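BH1974 protein (Bacillus halodurans, PDB 3ON5) probably assists the maturation of a molybdenum-dependent xanthine dehydrogenase, perhaps by handling its molybdenum cofactor. Local coordinates at residues P35-T40 with K83-Q88; L118-D123 with G153-Y158; I23-T28 with M55-E60; T92-L97 with N112-V117; F144-L149 with M191-Y196. All blocks are in the same frame, centred on the assembly; numbering follows the deposited sequence.

Interaction 1: P35-T40 with K83-Q88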
# COMPACT_ATOMS: atom_id res chain seq x y z
N PRO A 35 16.85 4.80 -16.06
CA PRO A 35 17.70 5.91 -15.61
C PRO A 35 17.95 5.88 -14.09
O PRO A 35 17.00 5.76 -13.30
CB PRO A 35 16.91 7.14 -16.00
CG PRO A 35 16.18 6.73 -17.19
CD PRO A 35 15.81 5.28 -16.98
N ARG A 36 19.23 5.89 -13.70
CA ARG A 36 19.67 5.91 -12.31
C ARG A 36 20.82 6.87 -12.11
O ARG A 36 21.72 6.94 -12.95
CB ARG A 36 20.09 4.54 -11.79
CG ARG A 36 19.01 3.53 -11.59
CD ARG A 36 19.61 2.26 -10.97
NE ARG A 36 18.62 1.18 -10.87
CZ ARG A 36 18.40 0.27 -11.81
NH1 ARG A 36 19.12 0.27 -12.93
NH2 ARG A 36 17.46 -0.65 -11.64
N VAL A 37 20.80 7.59 -10.98
CA VAL A 37 21.87 8.48 -10.53
C VAL A 37 22.37 7.88 -9.23
O VAL A 37 21.59 7.43 -8.39
CB VAL A 37 21.46 9.96 -10.41
CG1 VAL A 37 22.57 10.79 -9.79
CG2 VAL A 37 21.10 10.50 -11.78
N MSE A 38 23.66 7.75 -9.12
CA MSE A 38 24.29 7.18 -7.96
C MSE A 38 24.80 8.29 -7.07
O MSE A 38 25.53 9.17 -7.56
CB MSE A 38 25.40 6.27 -8.42
CG MSE A 38 25.93 5.39 -7.34
SE MSE A 38 27.54 4.58 -8.04
CE MSE A 38 27.68 3.24 -6.50
N ALA A 39 24.39 8.29 -5.78
CA ALA A 39 24.83 9.25 -4.77
C ALA A 39 25.83 8.60 -3.85
O ALA A 39 25.58 7.51 -3.36
CB ALA A 39 23.66 9.79 -3.97
N THR A 40 26.99 9.23 -3.66
CA THR A 40 28.05 8.70 -2.81
C THR A 40 28.52 9.81 -1.86
O THR A 40 28.79 10.93 -2.31
CB THR A 40 29.21 8.14 -3.67
OG1 THR A 40 28.68 7.23 -4.62
CG2 THR A 40 30.28 7.44 -2.85
N LYS A 83 18.37 16.50 -12.38
CA LYS A 83 19.16 17.47 -13.16
C LYS A 83 20.42 16.81 -13.69
O LYS A 83 20.71 16.94 -14.89
CB LYS A 83 19.50 18.73 -12.33
N VAL A 84 21.15 16.06 -12.82
CA VAL A 84 22.37 15.31 -13.13
C VAL A 84 22.09 14.34 -14.30
O VAL A 84 22.89 14.28 -15.24
CB VAL A 84 22.93 14.59 -11.87
CG1 VAL A 84 23.98 13.53 -12.22
CG2 VAL A 84 23.50 15.59 -10.87
N TRP A 85 20.94 13.63 -14.29
CA TRP A 85 20.59 12.72 -15.37
C TRP A 85 20.37 13.46 -16.68
O TRP A 85 20.84 13.01 -17.72
CB TRP A 85 19.34 11.88 -15.05
CG TRP A 85 19.04 10.90 -16.15
CD1 TRP A 85 18.17 11.07 -17.19
CD2 TRP A 85 19.78 9.71 -16.44
NE1 TRP A 85 18.26 10.00 -18.06
CE2 TRP A 85 19.25 9.16 -17.63
CE3 TRP A 85 20.82 9.02 -15.77
CZ2 TRP A 85 19.69 7.94 -18.14
CZ3 TRP A 85 21.26 7.82 -16.30
CH2 TRP A 85 20.70 7.29 -17.46
N GLN A 86 19.61 14.56 -16.63
CA GLN A 86 19.30 15.35 -17.82
C GLN A 86 20.60 15.92 -18.43
O GLN A 86 20.87 15.71 -19.61
CB GLN A 86 18.29 16.46 -17.45
CG GLN A 86 17.63 17.12 -18.67
CD GLN A 86 16.63 16.24 -19.39
OE1 GLN A 86 15.98 15.38 -18.80
NE2 GLN A 86 16.40 16.52 -20.68
N GLU A 87 21.44 16.58 -17.60
CA GLU A 87 22.73 17.16 -18.00
C GLU A 87 23.76 16.11 -18.37
O GLU A 87 24.71 16.41 -19.08
CB GLU A 87 23.31 18.01 -16.86
CG GLU A 87 22.56 19.29 -16.55
CD GLU A 87 23.00 19.97 -15.27
OE1 GLU A 87 24.00 19.53 -14.66
OE2 GLU A 87 22.31 20.92 -14.84
N GLN A 88 23.59 14.87 -17.82
CA GLN A 88 24.47 13.71 -17.99
C GLN A 88 25.88 14.15 -17.54
O GLN A 88 26.87 13.86 -18.19
CB GLN A 88 24.40 13.18 -19.43
CG GLN A 88 24.63 11.69 -19.57
CD GLN A 88 23.55 10.78 -19.02
OE1 GLN A 88 23.81 9.64 -18.66
NE2 GLN A 88 22.32 11.23 -18.95
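Pro35 lies over one face of the Trp85 indole, where strand 36-46 of the five-stranded antiparallel sheet begins and helix 73-87 nears its end. Its CB sits 3.7 Å from the centroid of the six-membered ring of Trp85, 22° off the ring normal, which makes a CH-pi contact. Pro35 CG follows over the same part of the indole, 3.8 Å from Trp85 CZ2. The indole gets there because Trp85 CG is anti to the backbone N (chi1 -177°). Next along the strand, Arg36 offers its carbonyl: Arg36 O comes obliquely to within 3.5 Å of Trp85 CZ3. Its side chain starts away from the helix, and its NE is hydrogen-bonded to Gln59. Val37 turns back toward the helix and splits its methyls between two residues. Val37 CG1 meets Val84 CG1 at 3.9 Å, while Val37 CG2 lies near the indole plane at its edge, its closest side-chain atom being Trp85 CB at 4.0 Å. Trp105 of the second subunit packs on Pro35, Val37 and Trp85 alike, so the patch is shared with a subunit interface. The contact is mainly apolar, with the Arg36 carbonyl the chief polar group at the ring, so helix and strand fit together mostly by shape and dispersion.

Interaction 2: L118-D123 with G153-Y158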
# COMPACT_ATOMS: atom_id res chain seq x y z
N LEU A 118 28.35 13.15 -3.89
CA LEU A 118 28.70 13.16 -5.31
C LEU A 118 27.65 12.36 -6.10
O LEU A 118 27.49 11.15 -5.89
CB LEU A 118 30.12 12.60 -5.56
CG LEU A 118 30.53 12.35 -7.04
CD1 LEU A 118 30.72 13.66 -7.82
CD2 LEU A 118 31.80 11.58 -7.10
N LEU A 119 26.96 13.06 -7.02
CA LEU A 119 25.91 12.49 -7.87
C LEU A 119 26.48 12.19 -9.26
O LEU A 119 27.00 13.10 -9.90
CB LEU A 119 24.70 13.45 -7.95
CG LEU A 119 23.96 13.72 -6.63
CD1 LEU A 119 23.28 15.03 -6.65
CD2 LEU A 119 22.96 12.66 -6.34
N GLU A 120 26.44 10.92 -9.68
CA GLU A 120 26.94 10.43 -10.97
C GLU A 120 25.85 9.76 -11.77
O GLU A 120 25.21 8.85 -11.24
CB GLU A 120 28.09 9.44 -10.79
CG GLU A 120 29.38 10.05 -10.32
CD GLU A 120 30.38 8.98 -9.92
OE1 GLU A 120 30.09 8.25 -8.93
OE2 GLU A 120 31.41 8.83 -10.61
N PRO A 121 25.62 10.15 -13.05
CA PRO A 121 24.60 9.43 -13.83
C PRO A 121 25.10 8.05 -14.21
O PRO A 121 26.22 7.93 -14.73
CB PRO A 121 24.36 10.33 -15.05
CG PRO A 121 25.57 11.20 -15.15
CD PRO A 121 26.31 11.19 -13.85
N VAL A 122 24.33 7.00 -13.88
CA VAL A 122 24.71 5.64 -14.26
C VAL A 122 24.42 5.51 -15.75
O VAL A 122 23.33 5.07 -16.14
CB VAL A 122 24.05 4.52 -13.41
CG1 VAL A 122 24.53 3.14 -13.86
CG2 VAL A 122 24.34 4.73 -11.93
N ASP A 123 25.37 6.00 -16.58
CA ASP A 123 25.30 5.98 -18.03
C ASP A 123 25.64 4.57 -18.52
O ASP A 123 26.02 3.72 -17.71
CB ASP A 123 26.21 7.05 -18.65
CG ASP A 123 27.70 7.05 -18.31
OD1 ASP A 123 28.20 6.02 -17.82
OD2 ASP A 123 28.38 8.06 -18.61
N GLY A 153 33.98 19.88 -8.74
CA GLY A 153 33.36 18.73 -8.09
C GLY A 153 32.85 17.66 -9.03
O GLY A 153 32.21 16.71 -8.58
N ALA A 154 33.10 17.80 -10.35
CA ALA A 154 32.67 16.78 -11.32
C ALA A 154 33.69 15.61 -11.36
O ALA A 154 34.69 15.65 -10.65
CB ALA A 154 32.50 17.40 -12.69
N VAL A 155 33.43 14.56 -12.15
CA VAL A 155 34.37 13.44 -12.16
C VAL A 155 35.18 13.52 -13.46
O VAL A 155 34.62 13.45 -14.55
CB VAL A 155 33.71 12.05 -11.98
CG1 VAL A 155 34.75 10.95 -11.81
CG2 VAL A 155 32.77 12.05 -10.78
N LEU A 156 36.49 13.69 -13.32
CA LEU A 156 37.41 13.76 -14.44
C LEU A 156 37.70 12.36 -14.97
O LEU A 156 37.59 12.11 -16.17
CB LEU A 156 38.72 14.45 -14.03
CG LEU A 156 38.65 15.92 -13.63
CD1 LEU A 156 39.94 16.35 -12.98
CD2 LEU A 156 38.31 16.81 -14.82
N GLU A 157 38.11 11.46 -14.06
CA GLU A 157 38.45 10.07 -14.34
C GLU A 157 38.02 9.15 -13.24
O GLU A 157 37.89 9.58 -12.10
CB GLU A 157 39.95 9.91 -14.50
CG GLU A 157 40.59 10.58 -15.67
CD GLU A 157 42.08 10.39 -15.57
OE1 GLU A 157 42.55 9.29 -15.93
OE2 GLU A 157 42.76 11.27 -14.99
N TYR A 158 37.89 7.86 -13.55
CA TYR A 158 37.56 6.85 -12.57
C TYR A 158 38.06 5.51 -13.07
O TYR A 158 38.08 5.27 -14.28
CB TYR A 158 36.07 6.82 -12.21
CG TYR A 158 35.10 6.40 -13.30
CD1 TYR A 158 34.84 5.06 -13.56
CD2 TYR A 158 34.31 7.35 -13.96
CE1 TYR A 158 33.89 4.66 -14.49
CE2 TYR A 158 33.34 6.97 -14.88
CZ TYR A 158 33.13 5.62 -15.14
OH TYR A 158 32.17 5.23 -16.03
O HOH W 1 30.69 7.09 -16.72
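At the seam between the five-stranded sheet and the four-stranded sheet of the central domain, Leu118 and Glu120 on strand 113-121 both receive Val155. One methyl of the valine does most of the touching. Val155 CG2 lies 3.8 Å from Leu118 CD2 and 3.5 Å from Glu120 OE2, and the valine crosses both side chains at about a right angle. The other leucine methyl, Leu118 CD1, meets Gly153 O at 3.5 Å; that carbonyl is hydrogen-bonded by Thr92. Glu120 is extended beyond CG, which carries its carboxylate across the seam, where OE1 forms a salt bridge with Lys147 of strand 143-149. With an alanine in place of Glu120, the Lys147 ammonium would probably lose its carboxylate mate and a gap would open beside Val155. Farther along, a water joins the two segments: it donates to Asp123 OD1 at 2.9 Å and lies 2.5 Å from Tyr158 OH, in the plane of the tyrosine ring. Asp123 is also the N-cap of helix 124-139, its OD1 bonded to Leu126 N. The seam is therefore mixed: Val155 packs on a leucine and on a carboxylate whose charge is met by Lys147, and the tyrosine hydroxyl reaches the cap through water.

Interaction 3: I23-T28 with M55-E60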
# COMPACT_ATOMS: atom_id res chain seq x y z
N ILE A 23 27.49 -5.30 -2.86
CA ILE A 23 27.15 -6.35 -3.85
C ILE A 23 25.62 -6.34 -4.14
O ILE A 23 25.22 -6.62 -5.27
CB ILE A 23 27.65 -7.78 -3.43
CG1 ILE A 23 27.65 -8.79 -4.62
CG2 ILE A 23 26.95 -8.33 -2.18
CD1 ILE A 23 28.46 -10.14 -4.45
N GLU A 24 24.79 -6.01 -3.15
CA GLU A 24 23.34 -5.95 -3.30
C GLU A 24 22.96 -4.66 -4.08
O GLU A 24 22.03 -4.69 -4.88
CB GLU A 24 22.62 -6.03 -1.93
CG GLU A 24 23.01 -7.19 -1.00
CD GLU A 24 22.74 -8.62 -1.44
OE1 GLU A 24 23.24 -9.03 -2.51
OE2 GLU A 24 22.11 -9.36 -0.65
N LEU A 25 23.71 -3.56 -3.86
CA LEU A 25 23.48 -2.30 -4.56
C LEU A 25 23.86 -2.44 -6.03
O LEU A 25 23.09 -2.05 -6.89
CB LEU A 25 24.27 -1.17 -3.91
CG LEU A 25 23.69 0.24 -4.09
CD1 LEU A 25 22.52 0.50 -3.11
CD2 LEU A 25 24.74 1.28 -3.83
N LEU A 26 25.03 -3.05 -6.30
CA LEU A 26 25.51 -3.33 -7.65
C LEU A 26 24.63 -4.37 -8.33
O LEU A 26 24.54 -4.39 -9.56
CB LEU A 26 26.97 -3.81 -7.63
CG LEU A 26 28.06 -2.86 -7.15
CD1 LEU A 26 29.39 -3.53 -7.25
CD2 LEU A 26 28.12 -1.58 -7.98
N GLU A 27 23.98 -5.26 -7.54
CA GLU A 27 23.07 -6.28 -8.05
C GLU A 27 21.86 -5.60 -8.65
O GLU A 27 21.44 -5.98 -9.74
CB GLU A 27 22.66 -7.27 -6.93
CG GLU A 27 21.96 -8.54 -7.42
CD GLU A 27 21.70 -9.60 -6.36
OE1 GLU A 27 22.62 -9.89 -5.55
OE2 GLU A 27 20.62 -10.22 -6.41
N THR A 28 21.32 -4.56 -7.97
CA THR A 28 20.15 -3.75 -8.32
C THR A 28 20.34 -3.10 -9.73
O THR A 28 19.36 -3.02 -10.48
CB THR A 28 19.92 -2.70 -7.22
OG1 THR A 28 19.73 -3.40 -5.99
CG2 THR A 28 18.72 -1.81 -7.47
N MSE A 55 26.65 4.75 -0.12
CA MSE A 55 26.00 4.94 -1.40
C MSE A 55 24.50 4.76 -1.33
O MSE A 55 23.95 4.14 -0.41
CB MSE A 55 26.56 3.97 -2.44
CG MSE A 55 27.96 4.27 -2.82
SE MSE A 55 28.69 2.74 -3.69
CE MSE A 55 30.62 3.32 -3.53
N MSE A 56 23.86 5.26 -2.36
CA MSE A 56 22.43 5.34 -2.53
C MSE A 56 22.08 5.49 -4.01
O MSE A 56 22.79 6.20 -4.73
CB MSE A 56 21.97 6.56 -1.73
CG MSE A 56 20.53 6.72 -1.68
SE MSE A 56 20.15 8.36 -0.78
CE MSE A 56 18.18 8.01 -0.94
N LEU A 57 20.98 4.86 -4.45
CA LEU A 57 20.56 4.95 -5.84
C LEU A 57 19.28 5.75 -5.99
O LEU A 57 18.29 5.44 -5.35
CB LEU A 57 20.35 3.55 -6.42
CG LEU A 57 21.61 2.76 -6.74
CD1 LEU A 57 21.29 1.30 -7.00
CD2 LEU A 57 22.37 3.35 -7.93
N PHE A 58 19.30 6.76 -6.85
CA PHE A 58 18.13 7.54 -7.23
C PHE A 58 17.68 7.03 -8.56
O PHE A 58 18.46 6.98 -9.51
CB PHE A 58 18.40 9.05 -7.25
CG PHE A 58 18.61 9.62 -5.87
CD1 PHE A 58 17.53 10.04 -5.10
CD2 PHE A 58 19.89 9.70 -5.32
CE1 PHE A 58 17.71 10.50 -3.80
CE2 PHE A 58 20.07 10.18 -4.03
CZ PHE A 58 18.97 10.56 -3.27
N GLN A 59 16.45 6.54 -8.59
CA GLN A 59 15.87 5.91 -9.77
C GLN A 59 14.73 6.74 -10.32
O GLN A 59 14.11 7.53 -9.59
CB GLN A 59 15.39 4.50 -9.41
CG GLN A 59 16.45 3.64 -8.75
CD GLN A 59 15.96 2.27 -8.42
OE1 GLN A 59 16.63 1.28 -8.70
NE2 GLN A 59 14.75 2.18 -7.88
N GLU A 60 14.45 6.53 -11.63
CA GLU A 60 13.38 7.20 -12.36
C GLU A 60 12.01 6.82 -11.79
O GLU A 60 11.14 7.70 -11.69
CB GLU A 60 13.45 6.86 -13.85
CG GLU A 60 12.50 7.73 -14.63
CD GLU A 60 12.46 7.57 -16.13
OE1 GLU A 60 12.76 6.47 -16.63
OE2 GLU A 60 12.00 8.53 -16.80
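Leu25 starts out from helix 22-30 with its CB directed toward strand 55-59. The next atom, CG, is anti to the backbone N and lies 3.9 Å from Leu57 CD1. At the tip the branches part: Leu25 CD1 stays with the same leucine methyl, 4.2 Å from Leu57 CD1, whereas Leu25 CD2 moves to the start of the strand and meets Met55 CB at 3.5 Å. Met55, a selenomethionine, then leads its end away from the helix, so the leucine touches the base of that side chain. Helix and strand run nearly parallel here, their axes 18° apart, and the helix packs on one face of the five-stranded antiparallel sheet; Phe58, which points to the other face, packs on helix 73-87. One turn after Leu25 comes Thr28, whose methyl CG2 slides past Leu57 CD1 at 4.1 Å and also meets the Gln59 amide, lying 3.9 Å from Gln59 OE1. That amide oxygen is hydrogen-bonded by Arg36. The hydroxyl of Thr28 turns back to its own helix: OG1 donates to Glu24 O at 2.9 Å, tilted 20° from the carbonyl plane, and since Thr28 N donates to the same oxygen, two bonds from one residue grip it.

Interaction 4: T92-L97 with N112-V117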
# COMPACT_ATOMS: atom_id res chain seq x y z
N THR A 92 28.85 17.65 -7.24
CA THR A 92 29.08 17.52 -5.80
C THR A 92 28.16 18.52 -5.10
O THR A 92 28.16 19.71 -5.43
CB THR A 92 30.54 17.69 -5.40
OG1 THR A 92 31.33 16.75 -6.11
CG2 THR A 92 30.74 17.44 -3.91
N VAL A 93 27.33 18.01 -4.18
CA VAL A 93 26.40 18.86 -3.43
C VAL A 93 26.83 18.80 -1.98
O VAL A 93 27.08 17.71 -1.47
CB VAL A 93 24.91 18.47 -3.65
CG1 VAL A 93 23.99 19.53 -3.05
CG2 VAL A 93 24.60 18.29 -5.13
N VAL A 94 26.98 19.96 -1.35
CA VAL A 94 27.37 20.05 0.06
C VAL A 94 26.13 20.43 0.87
O VAL A 94 25.40 21.36 0.50
CB VAL A 94 28.55 21.02 0.32
CG1 VAL A 94 28.98 20.97 1.78
CG2 VAL A 94 29.73 20.67 -0.58
N TYR A 95 25.90 19.69 1.96
CA TYR A 95 24.76 19.90 2.84
C TYR A 95 25.17 20.20 4.26
O TYR A 95 25.74 19.33 4.92
CB TYR A 95 23.88 18.66 2.85
CG TYR A 95 23.10 18.45 1.58
CD1 TYR A 95 21.87 19.07 1.39
CD2 TYR A 95 23.56 17.58 0.60
CE1 TYR A 95 21.13 18.86 0.24
CE2 TYR A 95 22.82 17.36 -0.56
CZ TYR A 95 21.61 18.01 -0.74
OH TYR A 95 20.86 17.83 -1.87
N ASP A 96 24.83 21.40 4.77
CA ASP A 96 25.01 21.68 6.19
C ASP A 96 23.82 21.07 6.90
O ASP A 96 22.72 21.63 6.81
CB ASP A 96 25.17 23.19 6.48
CG ASP A 96 25.54 23.51 7.93
OD1 ASP A 96 25.85 22.55 8.70
OD2 ASP A 96 25.60 24.72 8.27
N LEU A 97 23.97 19.89 7.52
CA LEU A 97 22.84 19.18 8.10
C LEU A 97 22.25 19.88 9.33
O LEU A 97 21.09 19.62 9.65
CB LEU A 97 23.22 17.75 8.48
CG LEU A 97 23.71 16.86 7.31
CD1 LEU A 97 23.96 15.43 7.79
CD2 LEU A 97 22.72 16.83 6.14
N ASN A 112 24.62 17.73 13.72
CA ASN A 112 25.66 18.76 13.66
C ASN A 112 26.82 18.24 12.80
O ASN A 112 27.86 17.80 13.31
CB ASN A 112 26.12 19.15 15.07
CG ASN A 112 27.11 20.28 15.11
OD1 ASN A 112 27.18 21.14 14.22
ND2 ASN A 112 27.88 20.32 16.16
N GLY A 113 26.59 18.27 11.50
CA GLY A 113 27.52 17.80 10.49
C GLY A 113 27.27 18.39 9.12
O GLY A 113 26.21 18.96 8.86
N THR A 114 28.27 18.27 8.25
CA THR A 114 28.28 18.76 6.89
C THR A 114 28.74 17.62 5.99
O THR A 114 29.83 17.08 6.19
CB THR A 114 29.15 20.01 6.80
OG1 THR A 114 28.66 20.99 7.73
CG2 THR A 114 29.19 20.59 5.41
N ILE A 115 27.88 17.21 5.04
CA ILE A 115 28.22 16.11 4.14
C ILE A 115 28.32 16.62 2.69
O ILE A 115 27.58 17.52 2.28
CB ILE A 115 27.26 14.88 4.22
CG1 ILE A 115 25.82 15.17 3.72
CG2 ILE A 115 27.30 14.23 5.61
CD1 ILE A 115 24.90 13.93 3.63
N SER A 116 29.25 16.01 1.94
CA SER A 116 29.51 16.22 0.51
C SER A 116 29.04 14.96 -0.26
O SER A 116 29.60 13.85 -0.10
CB SER A 116 30.99 16.53 0.27
OG SER A 116 31.47 17.58 1.11
N VAL A 117 27.97 15.12 -1.03
CA VAL A 117 27.37 14.03 -1.81
C VAL A 117 27.76 14.20 -3.28
O VAL A 117 27.55 15.28 -3.84
CB VAL A 117 25.82 13.99 -1.63
CG1 VAL A 117 25.20 12.80 -2.37
CG2 VAL A 117 25.43 13.97 -0.16
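Strand 91-96, the outermost strand at one end of the five-stranded sheet within this chain, pairs antiparallel with strand 113-121, and Val93, Tyr95 and Leu97 carry the ladder. Val93 and Val117 exchange both backbone bonds, with Val93 N to Val117 O at 2.8 Å, and Tyr95 and Ile115 form the next hydrogen-bonded pair. Beyond them Leu97 N reaches Gly113 O at 2.8 Å, a more bent bond than the others, with 142° at the hydrogen. On the face that carries Val93, Tyr95, Ile115 and Val117, Tyr95 CG is anti to its carbonyl carbon (chi1 -72°), which brings Tyr95 CD2 obliquely to Val117 CG2 at 4.1 Å. Tyr95 CB rests 4.1 Å from Ile115 CG1. The ring packs on Leu73 and Leu77 of helix 73-87, and its hydroxyl is hydrogen-bonded to Asp76 there. On the other face Val94 CG1 meets Thr114 CG2 at 3.7 Å, while Thr114 OG1 gives Asp96 OD1 a weak bond of 3.4 Å; that oxygen also pairs with Ser98. The two faces thus differ in character: on one, Tyr95, Ile115 and Val117 are buried, the first two against helix 73-87, whereas the face with Val94 and Asp96 is more polar and partly open to solvent.

Interaction 5: F144-L149 with M191-Y196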
# COMPACT_ATOMS: atom_id res chain seq x y z
N PHE A 144 39.27 -2.34 -6.28
CA PHE A 144 39.64 -1.04 -5.73
C PHE A 144 39.19 0.06 -6.67
O PHE A 144 39.68 0.17 -7.79
CB PHE A 144 41.16 -0.95 -5.47
CG PHE A 144 41.55 0.25 -4.63
CD1 PHE A 144 41.77 1.48 -5.23
CD2 PHE A 144 41.72 0.13 -3.26
CE1 PHE A 144 42.13 2.59 -4.45
CE2 PHE A 144 42.09 1.24 -2.49
CZ PHE A 144 42.30 2.46 -3.09
N HIS A 145 38.27 0.88 -6.20
CA HIS A 145 37.73 1.97 -7.00
C HIS A 145 38.34 3.29 -6.60
O HIS A 145 38.53 3.55 -5.41
CB HIS A 145 36.20 2.01 -6.85
CG HIS A 145 35.53 3.09 -7.63
ND1 HIS A 145 35.76 3.25 -8.99
CD2 HIS A 145 34.58 3.97 -7.25
CE1 HIS A 145 34.98 4.24 -9.37
NE2 HIS A 145 34.25 4.70 -8.36
N VAL A 146 38.62 4.15 -7.59
CA VAL A 146 39.18 5.48 -7.38
C VAL A 146 38.50 6.46 -8.35
O VAL A 146 38.31 6.14 -9.52
CB VAL A 146 40.73 5.50 -7.51
CG1 VAL A 146 41.22 5.01 -8.88
CG2 VAL A 146 41.31 6.89 -7.18
N LYS A 147 38.15 7.65 -7.85
CA LYS A 147 37.61 8.74 -8.67
C LYS A 147 38.52 9.95 -8.58
O LYS A 147 38.94 10.31 -7.48
CB LYS A 147 36.18 9.13 -8.25
CG LYS A 147 35.14 8.02 -8.22
CD LYS A 147 33.87 8.61 -7.63
CE LYS A 147 32.81 7.62 -7.22
NZ LYS A 147 32.24 6.87 -8.36
N LYS A 148 38.87 10.56 -9.71
CA LYS A 148 39.65 11.81 -9.78
C LYS A 148 38.63 12.91 -10.02
O LYS A 148 37.91 12.87 -11.03
CB LYS A 148 40.76 11.73 -10.85
CG LYS A 148 41.58 13.01 -11.00
CD LYS A 148 42.63 12.91 -12.11
N LEU A 149 38.49 13.82 -9.06
CA LEU A 149 37.47 14.87 -9.15
C LEU A 149 38.07 16.18 -9.60
O LEU A 149 39.26 16.43 -9.36
CB LEU A 149 36.80 15.07 -7.78
CG LEU A 149 36.36 13.80 -7.00
CD1 LEU A 149 35.96 14.15 -5.61
CD2 LEU A 149 35.26 13.02 -7.71
N MSE A 191 40.41 13.46 -4.64
CA MSE A 191 40.50 12.01 -4.78
C MSE A 191 39.58 11.31 -3.80
O MSE A 191 39.60 11.63 -2.61
CB MSE A 191 41.94 11.52 -4.56
CG MSE A 191 42.11 10.01 -4.80
SE MSE A 191 43.73 9.23 -4.04
CE MSE A 191 43.24 9.33 -2.18
N PHE A 192 38.81 10.32 -4.31
CA PHE A 192 37.93 9.46 -3.54
C PHE A 192 38.23 8.01 -3.88
O PHE A 192 38.32 7.66 -5.06
CB PHE A 192 36.45 9.79 -3.76
CG PHE A 192 35.53 8.80 -3.08
CD1 PHE A 192 35.29 8.88 -1.72
CD2 PHE A 192 34.94 7.77 -3.81
CE1 PHE A 192 34.47 7.94 -1.09
CE2 PHE A 192 34.12 6.83 -3.18
CZ PHE A 192 33.89 6.93 -1.83
N THR A 193 38.38 7.17 -2.85
CA THR A 193 38.65 5.74 -3.00
C THR A 193 37.64 4.95 -2.20
O THR A 193 37.16 5.41 -1.15
CB THR A 193 40.08 5.38 -2.59
OG1 THR A 193 40.29 5.74 -1.22
CG2 THR A 193 41.14 6.01 -3.49
N HIS A 194 37.32 3.76 -2.69
CA HIS A 194 36.39 2.83 -2.09
C HIS A 194 36.69 1.43 -2.55
O HIS A 194 36.91 1.21 -3.74
CB HIS A 194 34.95 3.22 -2.45
CG HIS A 194 33.92 2.31 -1.87
ND1 HIS A 194 33.38 2.55 -0.62
CD2 HIS A 194 33.40 1.18 -2.37
CE1 HIS A 194 32.54 1.56 -0.40
NE2 HIS A 194 32.51 0.71 -1.44
N ILE A 195 36.67 0.47 -1.63
CA ILE A 195 36.93 -0.92 -1.96
C ILE A 195 35.63 -1.67 -2.00
O ILE A 195 34.88 -1.70 -1.02
CB ILE A 195 37.93 -1.61 -1.00
CG1 ILE A 195 39.25 -0.79 -0.91
CG2 ILE A 195 38.19 -3.07 -1.43
CD1 ILE A 195 40.24 -1.27 0.07
N TYR A 196 35.38 -2.28 -3.15
CA TYR A 196 34.23 -3.13 -3.35
C TYR A 196 34.63 -4.51 -2.96
O TYR A 196 35.50 -5.07 -3.63
CB TYR A 196 33.73 -3.05 -4.79
CG TYR A 196 33.07 -1.74 -5.15
CD1 TYR A 196 31.71 -1.51 -4.89
CD2 TYR A 196 33.78 -0.74 -5.82
CE1 TYR A 196 31.09 -0.33 -5.28
CE2 TYR A 196 33.16 0.45 -6.21
CZ TYR A 196 31.82 0.66 -5.93
OH TYR A 196 31.23 1.83 -6.34
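The ammonium of Lys147 is gripped by two groups: NZ donates to His145 NE2 at 3.0 Å, in the imidazole plane, and makes a salt bridge with Glu120 of the neighbouring sheet. The aliphatic part of the lysine lies alongside Phe192 across the strand pair, pointing the same way, with Lys147 CE 4.0 Å from Phe192 CD2. His145 is fixed at its other nitrogen as well, ND1 bonding Ala159 O, and its CB meets the edge of the Tyr196 ring, 3.5 Å from Tyr196 CE2. The opposite face of the sheet carries Phe144, with CG anti to the backbone N (chi1 -168°) so that the ring reaches over the facing strand. There Phe144 CD2 touches Ile195 CG1 at 3.5 Å and Phe144 CE1 touches Thr193 CG2 at 3.7 Å, both obliquely. If a serine stood in place of Phe144, Ile195 and Thr193 would probably lose their shared neighbour and a gap would open on that face, where Ile180 of helix 176-181 also packs. Backbone bonds pair His145 with His194, His145 N to His194 O at 2.8 Å, and Lys147 with Phe192. Alternating hydrogen-bonded and non-hydrogen-bonded pairs make a regular antiparallel ladder, here between strands 143-149 and 191-196 of the central domain's sheet.

Interactions 1, 3 and 4 all belong to the five-stranded sheet: interaction 3 sets helix 22-30 on one face, interaction 1 brings helix 73-87 against strand 36-46, and interaction 4 pairs the strands at one end. Centres of interactions 1 and 3 lie about 12 Å apart, those of 3 and 4 about 21 Å. Interaction 5 builds the four-stranded sheet, and interaction 2, about 11 Å from it centre to centre, joins the two sheets, sharing strand 113-121 with interaction 4. Along the chain, interactions 1 and 3 alternate their segments, as do 2 and 5, while interaction 4 closes before interaction 2 opens. The N-terminal and central regions are thus packed together as one unit, with the C-terminal Rossmann region following in sequence.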